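Local coordinates for putative trimethylamine methyltransferase (Rhizobium meliloti, PDB 4YYC), which probably transfers methyl groups as a member of the trimethylamine methyltransferase family, although its own substrate is not established, at residues A[139-144]-A[178-183]; A[156-161]-A[182-187]; A[160-165]-A[197-202]. All coordinates share one frame; numbering follows the deposited sequence. Where two conformers were deposited one is given.

The three contacts lie side by side, each centre about 10 Å from the other two. Contact 1 joins two loops, and its Tyr-141 side chain comes about 4 Å from an unidentified bound ligand. The loop it uses runs on into contact 2, which shares Cys-182 and Glu-183 and holds the start of helix 158-170; there Ala-156 N lies 2.9 Å from Pro-144 O of contact 1, a probable hydrogen bond. Contact 3 sets the same helix against helix 192-202, with Phe-161 common to contacts 2 and 3. His-200 NE2 reaches back 2.8 Å to Gly-179 O of contact 1. The Phe-161 side chain is about 12 Å from the ligand.

Contact 1 of 3, residues A[139-144]-A[178-183]; sequences PVYGPP and GGTVCE
Gly-142 N donates to Thr-180 O, and Glu-183 N to Pro-143 O, as the irregular segments 139-144 and 178-183 run side by side in the same direction. The first bond, 2.8 Å from Gly-142 N to Thr-180 O, is nearly straight (167°) and lies in the carbonyl plane. Val-181 CA, 3.3 Å from Val-140 O, adds a CH···O contact. The principal side-chain pair is Tyr-141 with Thr-180. The tyrosine CG stands anti to the backbone N (chi1 -175°), and Thr-180 CB sits over the centre of the ring, 3.9 Å from its centroid, a CH-pi contact. On the same face Thr-180 OG1 comes 3.6 Å from Tyr-141 CZ. An alanine at Tyr-141 would probably leave Thr-180 CB and OG1 without this aromatic cover and open a gap beside the ligand. Gly-179 suits its place because a beta carbon there would strike Tyr-141 CE2, and one on Gly-178 would strike Pro-139 CD. Pro-139 CB packs on Val-181 CG1 at 4.1 Å. Waters join the segments elsewhere: one links Val-140 O to Gly-179 N, and another bridges Gly-142 O and Glu-183 OE1, while Glu-183 OE2 forms a salt bridge with Arg-192. Thr-180 is the centre of an inverse gamma turn; its carbonyl accepts from Gly-142 N and its side chain faces Tyr-141. Such paired loops beside a bound molecule are consistent with part of a ligand-pocket wall in the TIM-barrel fold of this family.

Contact 2 of 3, residues A[156-161]-A[182-187]; sequences ATIEDF and CEPVDI
Val-185 N donates to Ala-156 O (2.8 Å, 166°) where segments 156-161 and 182-187 pass in opposite directions, the first entering helix 158-170 and the second folding into a type I turn from Pro-184 to Ile-187. That turn brings Asp-186 to the start of the helix. Its CG lies between the backbone N and the carbonyl carbon (chi1 58°), and OD1 accepts from Ile-158 N at 2.9 Å through its syn lone pair. OD2 of the same carboxylate reaches Glu-159 N through a water. Thr-157, at the N-cap, completes the helix start with Asp-160 as a capping box: Asp-160 N donates to Thr-157 OG1, and Thr-157 N to the anti lone pair of Asp-160 OD2. Asp-160 is held further by Arg-154 and Tyr-404. The apolar side is close-fitting. Ile-158 CB meets Ile-187 CD1 at 3.7 Å, the two side chains crossing obliquely, and Pro-184 CB lies 4.1 Å from Ile-158 CB. Cys-182 SG sits against the helix backbone, 3.5 Å from Phe-161 N, and touches Ala-156 CB; the small alanine leaves room for the sulfur. Cys-182 O lies at the edge of the Phe-161 ring and in its plane, 3.2 Å from CD2; this buried oxygen has no hydrogen-bond partner in the model, and the slightly positive rim of the ring probably offers it partial, weak compensation. With two carboxylates taking up N-H groups at the positive end of a helix, the aspartates are likely to be stabilised as anions, and their charge in turn would offset the helix dipole.

Contact 3 of 3, residues A[160-165]-A[197-202]; sequences DFRNFV and VYSHIR
Phe-161 turns an edge toward the face of His-200, an offset edge-to-face pair with centroids 5.4 Å apart and planes at 75°. The nearest atoms are Phe-161 CZ and His-200 NE2, at 3.6 Å. Also at the phenyl edge, near the ring plane, Ser-199 CB lies 3.7 Å from Phe-161 CD1. Val-165 approaches the imidazole obliquely, its CG2 3.7 Å from His-200 CE1, and the two side chains cross at about a right angle. At the edge of the Arg-162 guanidinium, in its plane, Ser-199 OG stands 3.9 Å from NE, and it is closer to the aliphatic part of that chain, 3.7 Å from Arg-162 CG. The arginine runs extended from CG to NE, and it is CG and NE that come nearest Ser-199 OG, as a contact rather than a hydrogen bond. These contacts form between two helices, 158-170 and 192-202, that run in broadly the same direction: their short segments cross at -37°, with axes 9.6 Å apart. Helix 192-202 leads into strand 208-209, which pairs in parallel with strand 240-245, among the parallel strands of the TIM-barrel fold known for this family, and other residues of that helix, Val-197 and Ile-201, pack on Phe-208. Ser-199 suits the interface because its side chain is small: CB fits against the phenyl edge while OG bonds back to Asp-195 O in its own helix. Val-165, pointing at the partner helix, splits its two methyls between neighbouring targets; CG1, anti to the backbone N (chi1 175°), reaches Ser-199 O at 3.7 Å. Both imidazole nitrogens are tied down, ND1 to Ser-177 and NE2 to Gly-179, which fixes the rotation of the ring that Phe-161 and Val-165 meet.

Contact 1 of 3, residues A[139-144]-A[178-183]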
loop_
_atom_site.group_PDB
_atom_site.type_symbol
_atom_site.label_atom_id
_atom_site.label_comp_id
_atom_site.label_asym_id
_atom_site.label_seq_id
_atom_site.Cartn_x
_atom_site.Cartn_y
_atom_site.Cartn_z
ATOM N N PRO A 139 18.477 1.405 5.899
ATOM C CA PRO A 139 18.212 2.781 5.424
ATOM C C PRO A 139 18.466 3.062 3.953
ATOM O O PRO A 139 19.029 2.255 3.193
ATOM C CB PRO A 139 19.135 3.648 6.297
ATOM C CG PRO A 139 19.560 2.766 7.442
ATOM C CD PRO A 139 19.497 1.369 6.946
ATOM N N VAL A 140 17.982 4.231 3.555
ATOM C CA VAL A 140 18.448 4.922 2.345
ATOM C C VAL A 140 19.938 4.729 2.090
ATOM O O VAL A 140 20.750 4.756 3.013
ATOM C CB VAL A 140 18.063 6.400 2.397
ATOM C CG1 VAL A 140 18.703 7.100 3.596
ATOM C CG2 VAL A 140 18.344 7.115 1.071
ATOM N N TYR A 141 20.282 4.584 0.812
ATOM C CA TYR A 141 21.680 4.405 0.381
ATOM C C TYR A 141 21.934 5.278 -0.848
ATOM O O TYR A 141 21.187 5.235 -1.835
ATOM C CB TYR A 141 21.848 2.926 0.034
ATOM C CG TYR A 141 23.238 2.437 -0.323
ATOM C CD1 TYR A 141 23.824 2.801 -1.528
ATOM C CD2 TYR A 141 23.899 1.552 0.516
ATOM C CE1 TYR A 141 25.080 2.335 -1.893
ATOM C CE2 TYR A 141 25.146 1.071 0.147
ATOM C CZ TYR A 141 25.723 1.455 -1.045
ATOM O OH TYR A 141 26.995 0.989 -1.403
ATOM N N GLY A 142 22.998 6.065 -0.792
ATOM C CA GLY A 142 23.492 6.825 -1.936
ATOM C C GLY A 142 23.388 8.339 -1.995
ATOM O O GLY A 142 24.208 8.949 -2.664
ATOM N N PRO A 143 22.396 8.992 -1.326
ATOM C CA PRO A 143 22.243 10.417 -1.656
ATOM C C PRO A 143 23.446 11.316 -1.334
ATOM O O PRO A 143 24.014 11.260 -0.256
ATOM C CB PRO A 143 21.060 10.832 -0.774
ATOM C CG PRO A 143 20.231 9.602 -0.747
ATOM C CD PRO A 143 21.210 8.486 -0.621
ATOM N N PRO A 144 23.755 12.250 -2.233
ATOM C CA PRO A 144 24.797 13.227 -1.942
ATOM C C PRO A 144 24.294 14.458 -1.226
ATOM O O PRO A 144 25.093 15.247 -0.745
ATOM C CB PRO A 144 25.307 13.595 -3.331
ATOM C CG PRO A 144 24.187 13.358 -4.241
ATOM C CD PRO A 144 23.466 12.173 -3.675
ATOM N N GLY A 178 22.774 -0.142 7.669
ATOM C CA GLY A 178 22.930 0.305 6.284
ATOM C C GLY A 178 24.391 0.456 5.835
ATOM O O GLY A 178 25.289 -0.141 6.393
ATOM N N GLY A 179 24.539 1.243 4.770
ATOM C CA GLY A 179 25.795 1.452 4.115
ATOM C C GLY A 179 26.014 2.926 3.902
ATOM O O GLY A 179 26.255 3.668 4.847
ATOM N N THR A 180 25.884 3.382 2.678
ATOM C CA THR A 180 26.113 4.788 2.327
ATOM C C THR A 180 24.824 5.570 2.634
ATOM O O THR A 180 24.096 5.993 1.748
ATOM C CB THR A 180 26.471 4.878 0.849
ATOM O OG1 THR A 180 27.608 4.048 0.598
ATOM C CG2 THR A 180 26.743 6.284 0.395
ATOM N N VAL A 181 24.573 5.802 3.916
ATOM C CA VAL A 181 23.315 6.448 4.330
ATOM C C VAL A 181 23.206 7.845 3.733
ATOM O O VAL A 181 22.105 8.320 3.455
ATOM C CB VAL A 181 23.107 6.417 5.850
ATOM C CG1 VAL A 181 22.996 4.984 6.327
ATOM C CG2 VAL A 181 24.219 7.136 6.642
ATOM N N CYS A 182 24.362 8.472 3.534
ATOM C CA CYS A 182 24.524 9.606 2.630
ATOM C C CYS A 182 25.983 9.631 2.214
ATOM O O CYS A 182 26.770 8.881 2.745
ATOM C CB CYS A 182 24.071 10.904 3.277
ATOM S SG CYS A 182 24.922 11.338 4.821
ATOM N N GLU A 183 26.317 10.457 1.252
ATOM C CA GLU A 183 27.687 10.573 0.774
ATOM C C GLU A 183 28.336 11.771 1.452
ATOM O O GLU A 183 27.971 12.915 1.148
ATOM C CB GLU A 183 27.627 10.780 -0.748
ATOM C CG GLU A 183 28.966 10.751 -1.452
ATOM C CD GLU A 183 29.590 9.373 -1.487
ATOM O OE1 GLU A 183 28.866 8.377 -1.682
ATOM O OE2 GLU A 183 30.834 9.282 -1.371
HETATM O O HOH W 1 21.969 2.300 3.639
HETATM O O HOH W 2 26.720 8.261 -3.524
HETATM O O HOH W 3 27.794 14.779 -0.812
#

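Contact 2 of 3, residues A[156-161]-A[182-187]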
loop_
_atom_site.group_PDB
_atom_site.type_symbol
_atom_site.label_atom_id
_atom_site.label_comp_id
_atom_site.label_asym_id
_atom_site.label_seq_id
_atom_site.Cartn_x
_atom_site.Cartn_y
_atom_site.Cartn_z
ATOM N N ALA A 156 25.529 16.548 1.830
ATOM C CA ALA A 156 25.654 15.754 3.045
ATOM C C ALA A 156 27.085 15.774 3.588
ATOM O O ALA A 156 28.025 15.884 2.820
ATOM C CB ALA A 156 25.296 14.324 2.712
ATOM N N THR A 157 27.203 15.643 4.914
ATOM C CA THR A 157 28.492 15.643 5.611
ATOM C C THR A 157 28.622 14.403 6.455
ATOM O O THR A 157 27.675 13.646 6.643
ATOM C CB THR A 157 28.586 16.835 6.567
ATOM O OG1 THR A 157 27.584 16.706 7.585
ATOM C CG2 THR A 157 28.411 18.148 5.812
ATOM N N ILE A 158 29.834 14.203 6.992
ATOM C CA ILE A 158 30.015 13.086 7.929
ATOM C C ILE A 158 29.160 13.232 9.173
ATOM O O ILE A 158 28.767 12.226 9.753
ATOM C CB ILE A 158 31.519 12.898 8.237
ATOM C CG1 ILE A 158 31.766 11.590 8.982
ATOM C CG2 ILE A 158 32.085 14.089 8.979
ATOM C CD1 ILE A 158 31.492 10.334 8.193
ATOM N N GLU A 159 28.921 14.457 9.628
ATOM C CA GLU A 159 28.012 14.677 10.744
ATOM C C GLU A 159 26.602 14.146 10.392
ATOM O O GLU A 159 25.965 13.446 11.202
ATOM C CB GLU A 159 27.960 16.146 11.147
ATOM C CG GLU A 159 27.092 16.344 12.351
ATOM C CD GLU A 159 27.172 17.748 12.917
ATOM O OE1 GLU A 159 28.104 18.544 12.579
ATOM O OE2 GLU A 159 26.244 18.067 13.677
ATOM N N ASP A 160 26.116 14.427 9.170
ATOM C CA ASP A 160 24.841 13.865 8.772
ATOM C C ASP A 160 24.881 12.346 8.707
ATOM O O ASP A 160 23.930 11.661 9.122
ATOM C CB ASP A 160 24.407 14.355 7.376
ATOM C CG ASP A 160 24.213 15.816 7.300
ATOM O OD1 ASP A 160 23.426 16.360 8.110
ATOM O OD2 ASP A 160 24.843 16.430 6.412
ATOM N N PHE A 161 25.966 11.812 8.153
ATOM C CA PHE A 161 26.125 10.340 8.086
ATOM C C PHE A 161 25.958 9.740 9.484
ATOM O O PHE A 161 25.179 8.823 9.733
ATOM C CB PHE A 161 27.511 10.019 7.525
ATOM C CG PHE A 161 27.703 8.586 7.125
ATOM C CD1 PHE A 161 27.985 7.578 8.063
ATOM C CD2 PHE A 161 27.560 8.211 5.801
ATOM C CE1 PHE A 161 28.117 6.260 7.661
ATOM C CE2 PHE A 161 27.694 6.904 5.412
ATOM C CZ PHE A 161 27.975 5.923 6.360
ATOM N N CYS A 182 24.362 8.472 3.534
ATOM C CA CYS A 182 24.524 9.606 2.630
ATOM C C CYS A 182 25.983 9.631 2.214
ATOM O O CYS A 182 26.770 8.881 2.745
ATOM C CB CYS A 182 24.071 10.904 3.277
ATOM S SG CYS A 182 24.922 11.338 4.821
ATOM N N GLU A 183 26.317 10.457 1.252
ATOM C CA GLU A 183 27.687 10.573 0.774
ATOM C C GLU A 183 28.336 11.771 1.452
ATOM O O GLU A 183 27.971 12.915 1.148
ATOM C CB GLU A 183 27.627 10.780 -0.748
ATOM C CG GLU A 183 28.966 10.751 -1.452
ATOM C CD GLU A 183 29.590 9.373 -1.487
ATOM O OE1 GLU A 183 28.866 8.377 -1.682
ATOM O OE2 GLU A 183 30.834 9.282 -1.371
ATOM N N PRO A 184 29.291 11.565 2.365
ATOM C CA PRO A 184 29.870 12.744 3.105
ATOM C C PRO A 184 30.838 13.566 2.279
ATOM O O PRO A 184 31.904 13.055 1.886
ATOM C CB PRO A 184 30.580 12.116 4.304
ATOM C CG PRO A 184 30.854 10.733 3.888
ATOM C CD PRO A 184 29.801 10.287 2.906
ATOM N N VAL A 185 30.487 14.807 2.005
ATOM C CA VAL A 185 31.270 15.620 1.086
ATOM C C VAL A 185 32.553 16.126 1.716
ATOM O O VAL A 185 33.487 16.558 1.002
ATOM C CB VAL A 185 30.418 16.802 0.605
ATOM C CG1 VAL A 185 30.359 17.888 1.651
ATOM C CG2 VAL A 185 30.921 17.344 -0.714
ATOM N N ASP A 186 32.607 16.136 3.040
ATOM C CA ASP A 186 33.664 16.840 3.777
ATOM C C ASP A 186 34.830 15.939 4.225
ATOM O O ASP A 186 35.691 16.355 5.027
ATOM C CB ASP A 186 33.098 17.675 4.927
ATOM C CG ASP A 186 32.295 16.879 5.935
ATOM O OD1 ASP A 186 31.847 15.741 5.652
ATOM O OD2 ASP A 186 32.097 17.497 7.006
ATOM N N ILE A 187 34.914 14.746 3.636
ATOM C CA ILE A 187 36.061 13.881 3.746
ATOM C C ILE A 187 36.466 13.528 2.309
ATOM O O ILE A 187 35.622 13.239 1.449
ATOM C CB ILE A 187 35.785 12.619 4.593
ATOM C CG1 ILE A 187 35.293 13.042 5.991
ATOM C CG2 ILE A 187 37.033 11.795 4.716
ATOM C CD1 ILE A 187 34.841 11.890 6.844
HETATM O O HOH W 4 30.611 17.040 9.304
#

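Contact 3 of 3, residues A[160-165]-A[197-202]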
loop_
_atom_site.group_PDB
_atom_site.type_symbol
_atom_site.label_atom_id
_atom_site.label_comp_id
_atom_site.label_asym_id
_atom_site.label_seq_id
_atom_site.Cartn_x
_atom_site.Cartn_y
_atom_site.Cartn_z
ATOM N N ASP A 160 26.116 14.427 9.170
ATOM C CA ASP A 160 24.841 13.865 8.772
ATOM C C ASP A 160 24.881 12.346 8.707
ATOM O O ASP A 160 23.930 11.661 9.122
ATOM C CB ASP A 160 24.407 14.355 7.376
ATOM C CG ASP A 160 24.213 15.816 7.300
ATOM O OD1 ASP A 160 23.426 16.360 8.110
ATOM O OD2 ASP A 160 24.843 16.430 6.412
ATOM N N PHE A 161 25.966 11.812 8.153
ATOM C CA PHE A 161 26.125 10.340 8.086
ATOM C C PHE A 161 25.958 9.740 9.484
ATOM O O PHE A 161 25.179 8.823 9.733
ATOM C CB PHE A 161 27.511 10.019 7.525
ATOM C CG PHE A 161 27.703 8.586 7.125
ATOM C CD1 PHE A 161 27.985 7.578 8.063
ATOM C CD2 PHE A 161 27.560 8.211 5.801
ATOM C CE1 PHE A 161 28.117 6.260 7.661
ATOM C CE2 PHE A 161 27.694 6.904 5.412
ATOM C CZ PHE A 161 27.975 5.923 6.360
ATOM N N ARG A 162 26.680 10.316 10.430
ATOM C CA ARG A 162 26.582 9.847 11.807
ATOM C C ARG A 162 25.162 9.986 12.358
ATOM O O ARG A 162 24.665 9.063 13.016
ATOM C CB ARG A 162 27.574 10.568 12.694
ATOM C CG ARG A 162 28.984 10.108 12.414
ATOM C CD ARG A 162 29.964 10.999 13.109
ATOM N NE ARG A 162 31.314 10.519 12.946
ATOM C CZ ARG A 162 32.365 11.094 13.534
ATOM N NH1 ARG A 162 32.229 12.185 14.323
ATOM N NH2 ARG A 162 33.559 10.550 13.348
ATOM N N ASN A 163 24.509 11.107 12.080
ATOM C CA ASN A 163 23.137 11.276 12.539
ATOM C C ASN A 163 22.214 10.165 11.995
ATOM O O ASN A 163 21.348 9.676 12.726
ATOM C CB ASN A 163 22.587 12.640 12.194
ATOM C CG ASN A 163 23.156 13.739 13.050
ATOM O OD1 ASN A 163 23.671 13.481 14.143
ATOM N ND2 ASN A 163 23.054 14.973 12.583
ATOM N N PHE A 164 22.347 9.822 10.729
ATOM C CA PHE A 164 21.533 8.756 10.145
ATOM C C PHE A 164 21.858 7.409 10.751
ATOM O O PHE A 164 20.945 6.625 10.972
ATOM C CB PHE A 164 21.585 8.719 8.626
ATOM C CG PHE A 164 20.742 9.811 7.966
ATOM C CD1 PHE A 164 19.356 9.717 7.934
ATOM C CD2 PHE A 164 21.341 10.905 7.320
ATOM C CE1 PHE A 164 18.586 10.706 7.329
ATOM C CE2 PHE A 164 20.558 11.926 6.738
ATOM C CZ PHE A 164 19.187 11.823 6.781
ATOM N N VAL A 165 23.145 7.149 11.026
ATOM C CA VAL A 165 23.486 5.937 11.723
ATOM C C VAL A 165 22.822 5.890 13.102
ATOM O O VAL A 165 22.275 4.862 13.506
ATOM C CB VAL A 165 24.992 5.707 11.798
ATOM C CG1 VAL A 165 25.303 4.484 12.634
ATOM C CG2 VAL A 165 25.537 5.486 10.392
ATOM N N VAL A 197 32.554 3.288 7.294
ATOM C CA VAL A 197 32.494 1.995 7.993
ATOM C C VAL A 197 32.648 2.186 9.518
ATOM O O VAL A 197 31.911 1.607 10.329
ATOM C CB VAL A 197 33.530 0.990 7.445
ATOM C CG1 VAL A 197 33.614 -0.256 8.322
ATOM C CG2 VAL A 197 33.208 0.655 5.983
ATOM N N TYR A 198 33.605 3.002 9.919
ATOM C CA TYR A 198 33.821 3.258 11.337
ATOM C C TYR A 198 32.546 3.748 12.010
ATOM O O TYR A 198 32.232 3.345 13.140
ATOM C CB TYR A 198 34.923 4.278 11.556
ATOM C CG TYR A 198 35.164 4.573 13.037
ATOM C CD1 TYR A 198 35.894 3.686 13.835
ATOM C CD2 TYR A 198 34.644 5.690 13.634
ATOM C CE1 TYR A 198 36.141 3.958 15.188
ATOM C CE2 TYR A 198 34.845 5.966 14.979
ATOM C CZ TYR A 198 35.588 5.094 15.764
ATOM O OH TYR A 198 35.759 5.409 17.099
ATOM N N SER A 199 31.813 4.617 11.319
ATOM C CA SER A 199 30.566 5.182 11.890
ATOM C C SER A 199 29.539 4.097 12.209
ATOM O O SER A 199 28.886 4.135 13.243
ATOM C CB SER A 199 29.968 6.236 10.942
ATOM O OG SER A 199 30.859 7.308 10.838
ATOM N N HIS A 200 29.402 3.103 11.328
ATOM C CA HIS A 200 28.512 1.967 11.572
ATOM C C HIS A 200 28.936 1.134 12.778
ATOM O O HIS A 200 28.111 0.475 13.386
ATOM C CB HIS A 200 28.398 1.079 10.333
ATOM C CG HIS A 200 27.643 1.722 9.198
ATOM N ND1 HIS A 200 26.290 1.972 9.265
ATOM C CD2 HIS A 200 28.041 2.164 7.983
ATOM C CE1 HIS A 200 25.892 2.536 8.144
ATOM N NE2 HIS A 200 26.932 2.658 7.344
ATOM N N ILE A 201 30.217 1.163 13.118
ATOM C CA ILE A 201 30.717 0.398 14.264
ATOM C C ILE A 201 30.600 1.188 15.542
ATOM O O ILE A 201 30.203 0.618 16.571
ATOM C CB ILE A 201 32.167 -0.080 14.015
ATOM C CG1 ILE A 201 32.229 -0.929 12.756
ATOM C CG2 ILE A 201 32.685 -0.824 15.238
ATOM C CD1 ILE A 201 33.612 -1.181 12.200
ATOM N N ARG A 202 30.972 2.467 15.477
ATOM C CA ARG A 202 31.038 3.325 16.680
ATOM C C ARG A 202 29.634 3.725 17.158
ATOM O O ARG A 202 29.382 3.773 18.366
ATOM C CB ARG A 202 31.904 4.562 16.378
ATOM C CG ARG A 202 32.099 5.591 17.499
ATOM C CD ARG A 202 32.725 5.024 18.775
ATOM N NE ARG A 202 31.706 4.285 19.475
ATOM C CZ ARG A 202 31.735 3.845 20.714
ATOM N NH1 ARG A 202 32.738 4.123 21.549
ATOM N NH2 ARG A 202 30.660 3.156 21.095
#